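Local coordinates for sensor protein kinase WalK (PDB 4YWZ) that is the essential sensor histidine kinase of the WalKR two-component system of Staphylococcus aureus, its extracellular domain probably receiving the signal, at residues F15-N18 with I19-A23; K9-L12 with D13-K16. The protein carries 1 engineered substitution. All coordinates share one frame; numbering follows the deposited sequence.

Interaction 1. Residues F15-N18 with I19-A23; sequences FKKN and ITQYA
Phe15 and Lys17 meet Ile19, Thr20 and Gln21 one turn further along helix 7-37, the long first helix of the extracellular Cache-type domain, in a local i to i+3 and i+4 contact. One face of the turn rests on the antiparallel sheet, where Ile19 touches Trp118 and Ser138; another faces the second subunit. The helical bonds are regular: Thr20 N donates to Lys16 O at 2.9 Å. Lys17 O takes two donors. Gln21 N gives it the ordinary helix bond, while Thr20 OG1 reaches it at 2.8 Å, tilted 28° from the carbonyl plane. A chi1 of 66° sets this hydroxyl between its own backbone N and carbonyl carbon, which turns it back toward the preceding turn. On the apolar face, Phe15 and Ile19 run side by side, pointing the same way, with CE1 of Phe15 3.9 Å from CG1 of Ile19; the approach to the ring is oblique. Asn18 and Tyr22 also lie alongside each other, their amide and ring planes 85° apart, and Asn18 O sits at the edge of the phenol ring, 3.3 Å from Tyr22 CD2. The extended Lys17 chain passes obliquely over the Gln21 amide, bringing its CE within 3.3 Å of Gln21 NE2. One water accepts from that NE2 at 3.2 Å and, weakly, from Lys17 NZ. The other ends of the amides turn to the dimer: Asn18 OD1 and Gln21 OE1 both accept from ND2 of Asn14 of the second subunit. With its carbonyl oxygen committed across the interface and its NE2 bound to water, the Gln21 amide has partners at both ends, which would fix its rotation.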
loop_
_atom_site.group_PDB
_atom_site.type_symbol
_atom_site.label_atom_id
_atom_site.label_comp_id
_atom_site.label_asym_id
_atom_site.label_seq_id
_atom_site.Cartn_x
_atom_site.Cartn_y
_atom_site.Cartn_z
ATOM N N PHE A 15 -2.804 0.165 -6.079
ATOM C CA PHE A 15 -1.346 0.347 -5.950
ATOM C C PHE A 15 -0.868 1.517 -6.864
ATOM O O PHE A 15 -0.125 2.373 -6.394
ATOM C CB PHE A 15 -0.643 -0.929 -6.372
ATOM C CG PHE A 15 0.856 -0.862 -6.282
ATOM C CD1 PHE A 15 1.582 -0.388 -7.343
ATOM C CD2 PHE A 15 1.545 -1.339 -5.177
ATOM C CE1 PHE A 15 2.986 -0.305 -7.296
ATOM C CE2 PHE A 15 2.900 -1.277 -5.120
ATOM C CZ PHE A 15 3.625 -0.735 -6.181
ATOM N N LYS A 16 -1.304 1.500 -8.121
ATOM C CA LYS A 16 -0.890 2.519 -9.158
ATOM C C LYS A 16 -1.412 3.886 -8.751
ATOM O O LYS A 16 -0.674 4.879 -8.750
ATOM C CB LYS A 16 -1.369 2.127 -10.518
ATOM C CG LYS A 16 -0.668 0.892 -11.061
ATOM C CD LYS A 16 -1.320 0.491 -12.357
ATOM C CE LYS A 16 -0.704 -0.744 -12.875
ATOM N NZ LYS A 16 -1.262 -1.159 -14.191
ATOM N N LYS A 17 -2.659 3.915 -8.257
ATOM C CA LYS A 17 -3.284 5.224 -7.871
ATOM C C LYS A 17 -2.536 5.838 -6.772
ATOM O O LYS A 17 -2.191 7.034 -6.755
ATOM C CB LYS A 17 -4.728 5.064 -7.515
ATOM C CG LYS A 17 -5.438 6.387 -7.214
ATOM C CD LYS A 17 -6.872 6.060 -6.737
ATOM C CE LYS A 17 -7.555 7.346 -6.356
ATOM N NZ LYS A 17 -8.919 7.042 -5.852
ATOM N N ASN A 18 -2.156 5.046 -5.781
ATOM C CA ASN A 18 -1.318 5.462 -4.729
ATOM C C ASN A 18 0.083 6.084 -5.089
ATOM O O ASN A 18 0.496 7.170 -4.619
ATOM C CB ASN A 18 -1.203 4.274 -3.844
ATOM C CG ASN A 18 -0.879 4.619 -2.427
ATOM O OD1 ASN A 18 -1.670 5.316 -1.711
ATOM N ND2 ASN A 18 0.296 4.215 -2.010
ATOM N N ILE A 19 0.825 5.382 -5.926
ATOM C CA ILE A 19 2.094 5.843 -6.456
ATOM C C ILE A 19 1.822 7.195 -7.191
ATOM O O ILE A 19 2.615 8.112 -7.047
ATOM C CB ILE A 19 2.705 4.846 -7.413
ATOM C CG1 ILE A 19 3.158 3.526 -6.727
ATOM C CG2 ILE A 19 3.878 5.446 -8.159
ATOM C CD1 ILE A 19 4.026 3.691 -5.539
ATOM N N THR A 20 0.836 7.212 -8.059
ATOM C CA THR A 20 0.585 8.431 -8.860
ATOM C C THR A 20 0.234 9.672 -8.009
ATOM O O THR A 20 0.661 10.796 -8.318
ATOM C CB THR A 20 -0.480 8.263 -9.933
ATOM O OG1 THR A 20 -1.743 8.041 -9.350
ATOM C CG2 THR A 20 -0.227 7.070 -10.799
ATOM N N GLN A 21 -0.549 9.475 -6.933
ATOM C CA GLN A 21 -0.903 10.604 -6.066
ATOM C C GLN A 21 0.373 11.057 -5.317
ATOM O O GLN A 21 0.597 12.261 -5.141
ATOM C CB GLN A 21 -2.050 10.195 -5.148
ATOM C CG GLN A 21 -3.349 10.030 -5.851
ATOM C CD GLN A 21 -4.460 9.490 -4.962
ATOM O OE1 GLN A 21 -4.184 8.724 -4.094
ATOM N NE2 GLN A 21 -5.701 9.873 -5.220
ATOM N N TYR A 22 1.239 10.127 -4.808
ATOM C CA TYR A 22 2.500 10.544 -4.215
ATOM C C TYR A 22 3.383 11.305 -5.226
ATOM O O TYR A 22 4.041 12.345 -4.901
ATOM C CB TYR A 22 3.297 9.375 -3.664
ATOM C CG TYR A 22 2.989 9.050 -2.235
ATOM C CD1 TYR A 22 3.466 9.836 -1.195
ATOM C CD2 TYR A 22 2.294 7.861 -1.898
ATOM C CE1 TYR A 22 3.109 9.557 0.170
ATOM C CE2 TYR A 22 2.002 7.543 -0.569
ATOM C CZ TYR A 22 2.418 8.388 0.474
ATOM O OH TYR A 22 2.094 8.045 1.826
ATOM N N ALA A 23 3.477 10.740 -6.452
ATOM C CA ALA A 23 4.400 11.294 -7.421
ATOM C C ALA A 23 3.941 12.742 -7.789
ATOM O O ALA A 23 4.757 13.569 -8.052
ATOM C CB ALA A 23 4.404 10.451 -8.667
HETATM O O HOH W 1 -7.667 8.288 -3.196
#

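Interaction 2. Residues K9-L12 with D13-K16; sequences KELL and DNFK
Lys9 and Asp13 form an i to i+4 salt bridge on the N-terminal part of helix 7-37, the long first helix of the Cache-type extracellular domain. Lys9 NZ lies 3.3 Å from Asp13 OD2, and the hydrogen bond within this pair is weak. The lysine chain runs extended as far as CE and then bends (chi4 53°), which brings the ammonium back to the carboxylate; CG and CE of Lys9 are each 3.7 Å from the same OD2. The exposed ammonium thus meets OD2 at the long end of hydrogen-bonding distance.

Backbone bonds supply the regular grip. Asn14 N donates to Glu10 O at 2.9 Å, though its N-H...O angle of 150° is more bent than the 165° from Lys16 N to Leu12 O. The Asn14 amide folds back over the first of these acceptors, with CG only 3.0 Å from Glu10 O. That oxygen stands almost straight above CG, over the flat face of the amide, so the N-H bonds of ND2, which lie in the amide plane, cannot aim at it; ND2 is spent on Gln21 and Asn18 of the second subunit.

The apolar contacts of the two leucines divide between two surroundings. Leu11 packs on Tyr22 of the second subunit and also touches Val143 of helix 141-149, whereas Leu12 meets Val143 and Tyr144 of that helix.

Two further van der Waals contacts set carbon against a polar atom. The aliphatic part of Lys16 lies beside the carbonyl one turn back, its CG 3.4 Å from Leu12 O. Where Leu11 and Asn14 pass each other, the leucine CD2 stands 4.0 Å from the amide nitrogen, Asn14 ND2.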
loop_
_atom_site.group_PDB
_atom_site.type_symbol
_atom_site.label_atom_id
_atom_site.label_comp_id
_atom_site.label_asym_id
_atom_site.label_seq_id
_atom_site.Cartn_x
_atom_site.Cartn_y
_atom_site.Cartn_z
ATOM N N LYS A 9 -7.538 -6.759 -10.360
ATOM C CA LYS A 9 -7.538 -5.472 -11.040
ATOM C C LYS A 9 -7.711 -4.352 -10.045
ATOM O O LYS A 9 -7.078 -3.288 -10.133
ATOM C CB LYS A 9 -8.662 -5.459 -12.098
ATOM C CG LYS A 9 -8.880 -4.102 -12.735
ATOM C CD LYS A 9 -10.231 -4.047 -13.449
ATOM C CE LYS A 9 -10.652 -2.611 -13.726
ATOM N NZ LYS A 9 -9.528 -1.944 -14.435
ATOM N N GLU A 10 -8.530 -4.601 -9.025
ATOM C CA GLU A 10 -8.776 -3.616 -7.998
ATOM C C GLU A 10 -7.468 -3.295 -7.202
ATOM O O GLU A 10 -7.175 -2.141 -6.978
ATOM C CB GLU A 10 -9.808 -4.134 -7.014
ATOM C CG GLU A 10 -11.257 -3.992 -7.469
ATOM C CD GLU A 10 -12.212 -4.845 -6.612
ATOM O OE1 GLU A 10 -11.816 -5.455 -5.553
ATOM O OE2 GLU A 10 -13.418 -4.872 -7.000
ATOM N N LEU A 11 -6.740 -4.319 -6.798
ATOM C CA LEU A 11 -5.536 -4.156 -6.000
ATOM C C LEU A 11 -4.458 -3.510 -6.855
ATOM O O LEU A 11 -3.727 -2.664 -6.326
ATOM C CB LEU A 11 -5.080 -5.441 -5.414
ATOM C CG LEU A 11 -6.062 -6.061 -4.402
ATOM C CD1 LEU A 11 -5.423 -7.346 -3.965
ATOM C CD2 LEU A 11 -6.251 -5.109 -3.244
ATOM N N LEU A 12 -4.344 -3.921 -8.126
ATOM C CA LEU A 12 -3.313 -3.265 -8.976
ATOM C C LEU A 12 -3.661 -1.824 -9.199
ATOM O O LEU A 12 -2.789 -0.943 -9.099
ATOM C CB LEU A 12 -3.188 -4.056 -10.304
ATOM C CG LEU A 12 -2.601 -5.453 -10.086
ATOM C CD1 LEU A 12 -2.802 -6.301 -11.363
ATOM C CD2 LEU A 12 -1.142 -5.474 -9.781
ATOM N N ASP A 13 -4.910 -1.519 -9.474
ATOM C CA ASP A 13 -5.323 -0.114 -9.650
ATOM C C ASP A 13 -5.113 0.696 -8.411
ATOM O O ASP A 13 -4.696 1.792 -8.497
ATOM C CB ASP A 13 -6.794 -0.000 -10.034
ATOM C CG ASP A 13 -7.104 -0.433 -11.468
ATOM O OD1 ASP A 13 -6.226 -0.612 -12.321
ATOM O OD2 ASP A 13 -8.277 -0.619 -11.702
ATOM N N ASN A 14 -5.355 0.148 -7.204
ATOM C CA ASN A 14 -5.165 0.891 -6.008
ATOM C C ASN A 14 -3.651 1.190 -5.803
ATOM O O ASN A 14 -3.223 2.320 -5.411
ATOM C CB ASN A 14 -5.608 0.110 -4.731
ATOM C CG ASN A 14 -7.040 -0.214 -4.657
ATOM O OD1 ASN A 14 -7.874 0.428 -5.262
ATOM N ND2 ASN A 14 -7.359 -1.271 -3.837
ATOM N N PHE A 15 -2.804 0.165 -6.079
ATOM C CA PHE A 15 -1.346 0.347 -5.950
ATOM C C PHE A 15 -0.868 1.517 -6.864
ATOM O O PHE A 15 -0.125 2.373 -6.394
ATOM C CB PHE A 15 -0.643 -0.929 -6.372
ATOM C CG PHE A 15 0.856 -0.862 -6.282
ATOM C CD1 PHE A 15 1.582 -0.388 -7.343
ATOM C CD2 PHE A 15 1.545 -1.339 -5.177
ATOM C CE1 PHE A 15 2.986 -0.305 -7.296
ATOM C CE2 PHE A 15 2.900 -1.277 -5.120
ATOM C CZ PHE A 15 3.625 -0.735 -6.181
ATOM N N LYS A 16 -1.304 1.500 -8.121
ATOM C CA LYS A 16 -0.890 2.519 -9.158
ATOM C C LYS A 16 -1.412 3.886 -8.751
ATOM O O LYS A 16 -0.674 4.879 -8.750
ATOM C CB LYS A 16 -1.369 2.127 -10.518
ATOM C CG LYS A 16 -0.668 0.892 -11.061
ATOM C CD LYS A 16 -1.320 0.491 -12.357
ATOM C CE LYS A 16 -0.704 -0.744 -12.875
ATOM N NZ LYS A 16 -1.262 -1.159 -14.191
#

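Both contacts belong to helix 7-37, and their centres are about 10 Å apart. Interaction 2 comes first along the chain; its second segment, 13-16, overlaps the start of interaction 1, so Phe15 and Lys16 are common to both. The centre of interaction 2 lies about 17 Å from the centre of the chain, beside helix 141-149; that of interaction 1 lies about 10 Å from it, over strands 114-126 and 129-138. The helix thus passes from a pairing with the C-terminal helix onto the sheet. Each contact also supplies partners for the other's copy in the second subunit, consistent with a dimer interface formed by this helix.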